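Long-range contacts in aclacinomycin-N/aclacinomycin-A oxidase (Streptomyces galilaeus, PDB 2IPI), which oxidises the terminal sugar of aclacinomycins with a bicovalently bound FAD, turning aclacinomycin N into aclacinomycin A and then aclacinomycin Y: residues A[176-181]-A[226-231]; A[210-215]-A[410-415]. One frame throughout, in Å; residues are numbered along the deposited sequence.

Interaction 1: residues A[176-181]-A[226-231]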
ATOM      1  N   HIS A 176      -3.695  -6.317  12.847  1.00 13.40           N
ATOM      2  CA  HIS A 176      -2.953  -6.237  14.104  1.00 13.31           C
ATOM      3  C   HIS A 176      -3.109  -4.856  14.712  1.00 13.50           C
ATOM      4  O   HIS A 176      -2.373  -4.398  15.585  1.00 17.37           O
ATOM      5  CB  HIS A 176      -1.476  -6.608  13.882  1.00 13.67           C
ATOM      6  CG  HIS A 176      -1.365  -8.017  13.354  1.00 11.89           C
ATOM      7  ND1 HIS A 176      -1.220  -9.123  14.161  1.00 13.26           N
ATOM      8  CD2 HIS A 176      -1.406  -8.491  12.078  1.00  9.75           C
ATOM      9  CE1 HIS A 176      -1.161 -10.209  13.410  1.00 16.57           C
ATOM     10  NE2 HIS A 176      -1.278  -9.853  12.130  1.00 12.96           N
ATOM     11  N   LEU A 177      -4.120  -4.130  14.239  1.00 14.10           N
ATOM     12  CA  LEU A 177      -4.469  -2.825  14.763  1.00 11.77           C
ATOM     13  C   LEU A 177      -5.404  -2.939  15.971  1.00 13.59           C
ATOM     14  O   LEU A 177      -6.540  -3.412  15.815  1.00 15.40           O
ATOM     15  CB  LEU A 177      -5.230  -2.017  13.716  1.00  7.99           C
ATOM     16  CG  LEU A 177      -5.351  -0.517  13.857  1.00 12.02           C
ATOM     17  CD1 LEU A 177      -4.010   0.181  14.016  1.00 18.43           C
ATOM     18  CD2 LEU A 177      -6.046   0.041  12.612  1.00  8.33           C
ATOM     19  N   TYR A 178      -4.926  -2.523  17.131  1.00 15.67           N
ATOM     20  CA  TYR A 178      -5.745  -2.491  18.335  1.00 14.78           C
ATOM     21  C   TYR A 178      -6.449  -1.142  18.476  1.00 11.10           C
ATOM     22  O   TYR A 178      -7.645  -1.103  18.767  1.00 12.39           O
ATOM     23  CB  TYR A 178      -4.907  -2.765  19.590  1.00 15.72           C
ATOM     24  CG  TYR A 178      -5.663  -2.497  20.879  1.00 16.31           C
ATOM     25  CD1 TYR A 178      -5.312  -1.432  21.697  1.00 20.58           C
ATOM     26  CD2 TYR A 178      -6.721  -3.317  21.265  1.00 18.13           C
ATOM     27  CE1 TYR A 178      -6.010  -1.187  22.872  1.00 19.52           C
ATOM     28  CE2 TYR A 178      -7.424  -3.081  22.436  1.00 20.01           C
ATOM     29  CZ  TYR A 178      -7.056  -2.015  23.224  1.00 20.67           C
ATOM     30  OH  TYR A 178      -7.747  -1.772  24.393  1.00 29.66           O
ATOM     31  N   ALA A 179      -5.733  -0.031  18.282  1.00 10.52           N
ATOM     32  CA  ALA A 179      -6.377   1.253  18.570  1.00 12.47           C
ATOM     33  C   ALA A 179      -5.771   2.405  17.787  1.00 12.17           C
ATOM     34  O   ALA A 179      -4.632   2.329  17.317  1.00 14.48           O
ATOM     35  CB  ALA A 179      -6.279   1.555  20.062  1.00  9.88           C
ATOM     36  N   VAL A 180      -6.538   3.490  17.680  1.00  7.83           N
ATOM     37  CA  VAL A 180      -6.009   4.665  16.997  1.00  7.15           C
ATOM     38  C   VAL A 180      -6.395   5.946  17.725  1.00 11.90           C
ATOM     39  O   VAL A 180      -7.538   6.085  18.166  1.00 11.95           O
ATOM     40  CB  VAL A 180      -6.510   4.665  15.531  1.00 11.73           C
ATOM     41  CG1 VAL A 180      -8.023   4.810  15.502  1.00 14.27           C
ATOM     42  CG2 VAL A 180      -5.839   5.740  14.707  1.00 19.99           C
ATOM     43  N   GLU A 181      -5.427   6.837  17.845  1.00  9.75           N
ATOM     44  CA  GLU A 181      -5.588   8.193  18.354  1.00 12.48           C
ATOM     45  C   GLU A 181      -5.687   9.145  17.172  1.00 12.04           C
ATOM     46  O   GLU A 181      -4.796   9.151  16.326  1.00 11.66           O
ATOM     47  CB  GLU A 181      -4.424   8.592  19.269  1.00 15.78           C
ATOM     48  CG  GLU A 181      -4.500   8.058  20.671  1.00 18.71           C
ATOM     49  CD  GLU A 181      -3.191   7.638  21.299  1.00 21.48           C
ATOM     50  OE1 GLU A 181      -2.125   8.267  21.210  1.00 27.44           O
ATOM     51  OE2 GLU A 181      -3.262   6.574  21.950  1.00 21.29           O
ATOM     52  N   TRP A 226      -1.871   1.936  17.661  1.00 12.82           N
ATOM     53  CA  TRP A 226      -1.623   0.872  18.624  1.00 12.90           C
ATOM     54  C   TRP A 226      -1.727  -0.505  18.000  1.00  9.03           C
ATOM     55  O   TRP A 226      -2.728  -0.802  17.354  1.00  8.41           O
ATOM     56  CB  TRP A 226      -2.516   0.995  19.879  1.00 13.04           C
ATOM     57  CG  TRP A 226      -2.208   2.223  20.704  1.00 17.70           C
ATOM     58  CD1 TRP A 226      -2.768   3.455  20.485  1.00 19.60           C
ATOM     59  CD2 TRP A 226      -1.341   2.393  21.834  1.00 18.49           C
ATOM     60  NE1 TRP A 226      -2.288   4.360  21.396  1.00 22.05           N
ATOM     61  CE2 TRP A 226      -1.404   3.739  22.241  1.00 20.12           C
ATOM     62  CE3 TRP A 226      -0.486   1.548  22.542  1.00 22.45           C
ATOM     63  CZ2 TRP A 226      -0.679   4.259  23.310  1.00 20.89           C
ATOM     64  CZ3 TRP A 226       0.237   2.059  23.608  1.00 22.62           C
ATOM     65  CH2 TRP A 226       0.150   3.408  23.995  1.00 22.57           C
ATOM     66  N   PHE A 227      -0.693  -1.330  18.179  1.00  9.17           N
ATOM     67  CA  PHE A 227      -0.719  -2.682  17.632  1.00  7.16           C
ATOM     68  C   PHE A 227      -0.633  -3.788  18.678  1.00 11.66           C
ATOM     69  O   PHE A 227       0.154  -3.711  19.610  1.00 12.74           O
ATOM     70  CB  PHE A 227       0.464  -2.899  16.648  1.00  8.54           C
ATOM     71  CG  PHE A 227       0.261  -1.998  15.434  1.00  7.87           C
ATOM     72  CD1 PHE A 227       0.865  -0.757  15.384  1.00  9.33           C
ATOM     73  CD2 PHE A 227      -0.554  -2.429  14.394  1.00  9.95           C
ATOM     74  CE1 PHE A 227       0.647   0.099  14.310  1.00  9.28           C
ATOM     75  CE2 PHE A 227      -0.762  -1.575  13.318  1.00  7.34           C
ATOM     76  CZ  PHE A 227      -0.165  -0.335  13.275  1.00 10.41           C
ATOM     77  N   ARG A 228      -1.445  -4.810  18.440  1.00 10.22           N
ATOM     78  CA  ARG A 228      -1.467  -6.052  19.168  1.00 10.08           C
ATOM     79  C   ARG A 228      -2.230  -7.092  18.362  1.00 10.96           C
ATOM     80  O   ARG A 228      -3.343  -6.810  17.903  1.00 13.00           O
ATOM     81  CB  ARG A 228      -2.132  -5.854  20.532  1.00 13.57           C
ATOM     82  CG  ARG A 228      -1.677  -6.821  21.608  1.00 21.95           C
ATOM     83  CD  ARG A 228      -2.824  -7.687  22.086  1.00 24.71           C
ATOM     84  NE  ARG A 228      -3.717  -6.952  22.976  1.00 26.37           N
ATOM     85  CZ  ARG A 228      -4.794  -6.267  22.635  1.00 28.47           C
ATOM     86  NH1 ARG A 228      -5.168  -6.188  21.355  1.00 25.63           N
ATOM     87  NH2 ARG A 228      -5.523  -5.644  23.558  1.00 19.89           N
ATOM     88  N   THR A 229      -1.654  -8.276  18.212  1.00 10.86           N
ATOM     89  CA  THR A 229      -2.383  -9.355  17.553  1.00  9.99           C
ATOM     90  C   THR A 229      -3.640  -9.699  18.337  1.00 13.74           C
ATOM     91  O   THR A 229      -3.530  -9.995  19.526  1.00 20.54           O
ATOM     92  CB  THR A 229      -1.500 -10.603  17.385  1.00 10.61           C
ATOM     93  OG1 THR A 229      -0.322 -10.220  16.654  1.00 10.27           O
ATOM     94  CG2 THR A 229      -2.235 -11.661  16.587  1.00 10.98           C
ATOM     95  N   PRO A 230      -4.813  -9.662  17.719  1.00 16.33           N
ATOM     96  CA  PRO A 230      -6.060 -10.023  18.422  1.00 17.09           C
ATOM     97  C   PRO A 230      -5.929 -11.376  19.106  1.00 21.93           C
ATOM     98  O   PRO A 230      -6.414 -11.574  20.224  1.00 22.04           O
ATOM     99  CB  PRO A 230      -7.098 -10.038  17.308  1.00 16.75           C
ATOM    100  CG  PRO A 230      -6.561  -9.011  16.342  1.00 16.25           C
ATOM    101  CD  PRO A 230      -5.074  -9.251  16.322  1.00 14.39           C
ATOM    102  N   GLY A 231      -5.241 -12.333  18.476  1.00 24.61           N
ATOM    103  CA  GLY A 231      -4.939 -13.540  19.262  1.00 30.62           C
ATOM    104  C   GLY A 231      -3.673 -13.303  20.077  1.00 33.41           C
ATOM    105  O   GLY A 231      -2.638 -13.860  19.688  1.00 42.53           O
TER
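W226 O takes two backbone N-H groups from the same face of its carbonyl plane. Y178 N lies 2.8 Å from W226 O. A179 N lies 3.2 Å from W226 O. This is a classic beta bulge in an antiparallel strand pair: Y178 and A179 both face W226. W226 N returns a bond to A179 O, and R228 N bonds H176 O. Past the bulge, L177 and F227 form a non-hydrogen-bonded pair, one residue out of register with A179-W226. L177 CD1 packs on F227 CE2 at 3.8 Å.

Side chains extend the pairing at both ends. W226 NE1 donates to E181 OE2 at 2.5 Å, a doubtfully short length; the carboxylate and indole planes stand 55° apart. H176 ND1 and T229 OG1 share a hydrogen bond of 2.9 Å at the edge of the imidazole. The guanidinium of R228 makes an off-centre cation-pi contact, with CZ 4.3 Å from the Y178 ring centroid. The two planes are steep to each other, at 79°, and NH2 lies over one ring face.

E181 OE1 also forms a salt bridge to R224. Strands 177-185 and 221-227 are neighbours in the antiparallel sheet of the FAD-binding PCMH-type region, flanked by strands 191-197 and 120-123.

Interaction 2: residues A[210-215]-A[410-415]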
ATOM      1  N   ALA A 210     -12.957   2.132  10.687  1.00 12.60           N
ATOM      2  CA  ALA A 210     -12.711   2.984   9.531  1.00 15.66           C
ATOM      3  C   ALA A 210     -11.224   3.065   9.203  1.00 15.61           C
ATOM      4  O   ALA A 210     -10.819   3.274   8.061  1.00 11.54           O
ATOM      5  CB  ALA A 210     -13.285   4.375   9.774  1.00 24.47           C
ATOM      6  N   HIS A 211     -10.396   2.885  10.250  1.00 13.89           N
ATOM      7  CA  HIS A 211      -8.968   3.056  10.068  1.00 12.27           C
ATOM      8  C   HIS A 211      -8.294   1.751   9.653  1.00 10.93           C
ATOM      9  O   HIS A 211      -7.082   1.763   9.481  1.00 13.17           O
ATOM     10  CB  HIS A 211      -8.350   3.667  11.336  1.00 10.93           C
ATOM     11  CG  HIS A 211      -8.580   5.173  11.327  1.00  8.02           C
ATOM     12  ND1 HIS A 211      -9.741   5.753  11.810  1.00  8.50           N
ATOM     13  CD2 HIS A 211      -7.792   6.180  10.904  1.00  6.84           C
ATOM     14  CE1 HIS A 211      -9.657   7.066  11.669  1.00  7.32           C
ATOM     15  NE2 HIS A 211      -8.478   7.364  11.121  1.00 11.93           N
ATOM     16  N   THR A 212      -9.070   0.678   9.486  1.00  8.93           N
ATOM     17  CA  THR A 212      -8.446  -0.587   9.085  1.00 13.03           C
ATOM     18  C   THR A 212      -8.559  -0.825   7.576  1.00 10.25           C
ATOM     19  O   THR A 212      -8.676  -1.966   7.119  1.00 11.89           O
ATOM     20  CB  THR A 212      -9.028  -1.774   9.873  1.00 13.34           C
ATOM     21  OG1 THR A 212      -8.357  -2.991   9.501  1.00 36.88           O
ATOM     22  CG2 THR A 212     -10.489  -2.029   9.555  1.00  4.66           C
ATOM     23  N   GLY A 213      -8.493   0.233   6.777  1.00 13.31           N
ATOM     24  CA  GLY A 213      -8.333   0.121   5.359  1.00 16.33           C
ATOM     25  C   GLY A 213      -9.374   0.986   4.657  1.00 14.65           C
ATOM     26  O   GLY A 213      -9.750   0.498   3.615  1.00 19.00           O
ATOM     27  N   GLY A 214      -9.777   2.095   5.233  1.00  8.91           N
ATOM     28  CA  GLY A 214     -10.630   3.121   4.675  1.00  1.80           C
ATOM     29  C   GLY A 214      -9.829   4.124   3.878  1.00  6.43           C
ATOM     30  O   GLY A 214     -10.323   4.896   3.045  1.00  5.13           O
ATOM     31  N   GLY A 215      -8.515   4.124   4.159  1.00  0.53           N
ATOM     32  CA  GLY A 215      -7.626   5.044   3.504  1.00  0.55           C
ATOM     33  C   GLY A 215      -7.456   6.403   4.143  1.00  3.22           C
ATOM     34  O   GLY A 215      -8.285   6.835   4.945  1.00  6.27           O
ATOM     35  N   ALA A 410     -15.148  -7.891   8.215  1.00 15.76           N
ATOM     36  CA  ALA A 410     -14.622  -7.857   9.571  1.00 14.86           C
ATOM     37  C   ALA A 410     -13.656  -6.702   9.765  1.00 17.39           C
ATOM     38  O   ALA A 410     -13.390  -6.316  10.908  1.00 19.23           O
ATOM     39  CB  ALA A 410     -13.930  -9.168   9.918  1.00 16.47           C
ATOM     40  N   THR A 411     -13.204  -6.118   8.670  1.00 15.76           N
ATOM     41  CA  THR A 411     -12.324  -4.951   8.618  1.00 16.10           C
ATOM     42  C   THR A 411     -12.783  -4.012   7.517  1.00  9.96           C
ATOM     43  O   THR A 411     -13.769  -4.392   6.873  1.00 11.30           O
ATOM     44  CB  THR A 411     -10.904  -5.507   8.387  1.00 19.66           C
ATOM     45  OG1 THR A 411      -9.862  -4.646   8.814  1.00 35.87           O
ATOM     46  CG2 THR A 411     -10.739  -5.705   6.902  1.00 14.37           C
ATOM     47  N   ALA A 412     -12.179  -2.873   7.242  1.00  7.00           N
ATOM     48  CA  ALA A 412     -12.493  -1.995   6.130  1.00 12.69           C
ATOM     49  C   ALA A 412     -11.544  -2.253   4.954  1.00 13.81           C
ATOM     50  O   ALA A 412     -11.403  -1.434   4.050  1.00 16.67           O
ATOM     51  CB  ALA A 412     -12.465  -0.513   6.497  1.00 14.18           C
ATOM     52  N   THR A 413     -10.877  -3.394   5.023  1.00 11.29           N
ATOM     53  CA  THR A 413     -10.216  -4.014   3.887  1.00 12.73           C
ATOM     54  C   THR A 413     -11.041  -5.240   3.469  1.00 14.90           C
ATOM     55  O   THR A 413     -10.969  -6.304   4.100  1.00 13.39           O
ATOM     56  CB  THR A 413      -8.771  -4.470   4.118  1.00 15.25           C
ATOM     57  OG1 THR A 413      -8.731  -5.613   4.963  1.00 36.10           O
ATOM     58  CG2 THR A 413      -7.995  -3.382   4.817  1.00  2.23           C
ATOM     59  N   ALA A 414     -11.817  -5.003   2.419  1.00 11.90           N
ATOM     60  CA  ALA A 414     -12.802  -5.982   1.983  1.00 14.29           C
ATOM     61  C   ALA A 414     -12.190  -7.140   1.213  1.00 13.23           C
ATOM     62  O   ALA A 414     -12.630  -8.281   1.336  1.00 16.88           O
ATOM     63  CB  ALA A 414     -13.855  -5.296   1.118  1.00 17.11           C
ATOM     64  N   GLN A 415     -11.178  -6.858   0.411  1.00 14.70           N
ATOM     65  CA  GLN A 415     -10.662  -7.868  -0.513  1.00 14.66           C
ATOM     66  C   GLN A 415     -10.050  -9.047   0.217  1.00 13.76           C
ATOM     67  O   GLN A 415      -8.860  -9.094   0.480  1.00 11.67           O
ATOM     68  CB  GLN A 415      -9.647  -7.199  -1.448  1.00 15.36           C
ATOM     69  CG  GLN A 415     -10.293  -6.244  -2.439  1.00 17.14           C
ATOM     70  CD  GLN A 415     -10.377  -4.813  -1.952  1.00 20.81           C
ATOM     71  OE1 GLN A 415     -10.869  -3.924  -2.666  1.00 21.23           O
ATOM     72  NE2 GLN A 415      -9.891  -4.546  -0.738  1.00 12.90           N
TER
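T212 and G213, in the loop after helix 205-210 of the PCMH-type FAD-binding fold, meet T411 and A412 of a second loop. Residues 410-415 belong to the connection between strands 391-398 and 420-428, neighbours in the seven-stranded antiparallel sheet. The buried contact therefore ties the FAD-binding region to a loop of that second sheet. The side chain of T413 is about 10 Å from the FAD.

T212 and A412 carry most of the contact. The CB of T212 is directed at the other loop, and its two branches meet different residues. OG1 lies anti to the backbone N (chi1 -177°) and faces the hydroxyl of T411. T212 OG1 and T411 OG1 are 2.3 Å apart, too short to be reliable. The place of T411 OG1 is less sure, and the details of this hydroxyl pair remain doubtful. T212 OG1 also has a weak hydrogen bond to A174 O. The other branch, CG2, is crowded against the A412 backbone, and its exact place there is doubtful too. A412 N is buried by the contact and has no partner in the model.

The backbones come closest at G213 and A412, with CA atoms 4.7 Å apart. G213 has no side chain and takes a positive phi of 130°. Just after it, G214 N makes a weak hydrogen bond back to A210 O. The CB of A412 points at the 210-215 loop. A412 CB lies 3.9 Å from both T212 CG2 and G213 C.

The centres of the two contacts are 14 Å apart, and their segments alternate along the chain. Residues 210-215 fall in the connection between the two strands of interaction 1. The contacts also touch directly. L177 CD2 packs on H211 O at 3.7 Å, and V180 CG1 is 4.2 Å from H211 ND1. H211 thus sits between the beta sheet and the loop pair.

Both contacts lie near the cofactor. The side chain of E181 is about 10 Å from FAD. G213 lies about 7 Å from the side chain of N468, an FAD-binding residue. The side chain of F227 is about 12 Å from that of N468. The side chain of T413 is about 14 Å from the bound aclacinomycin-type ligand.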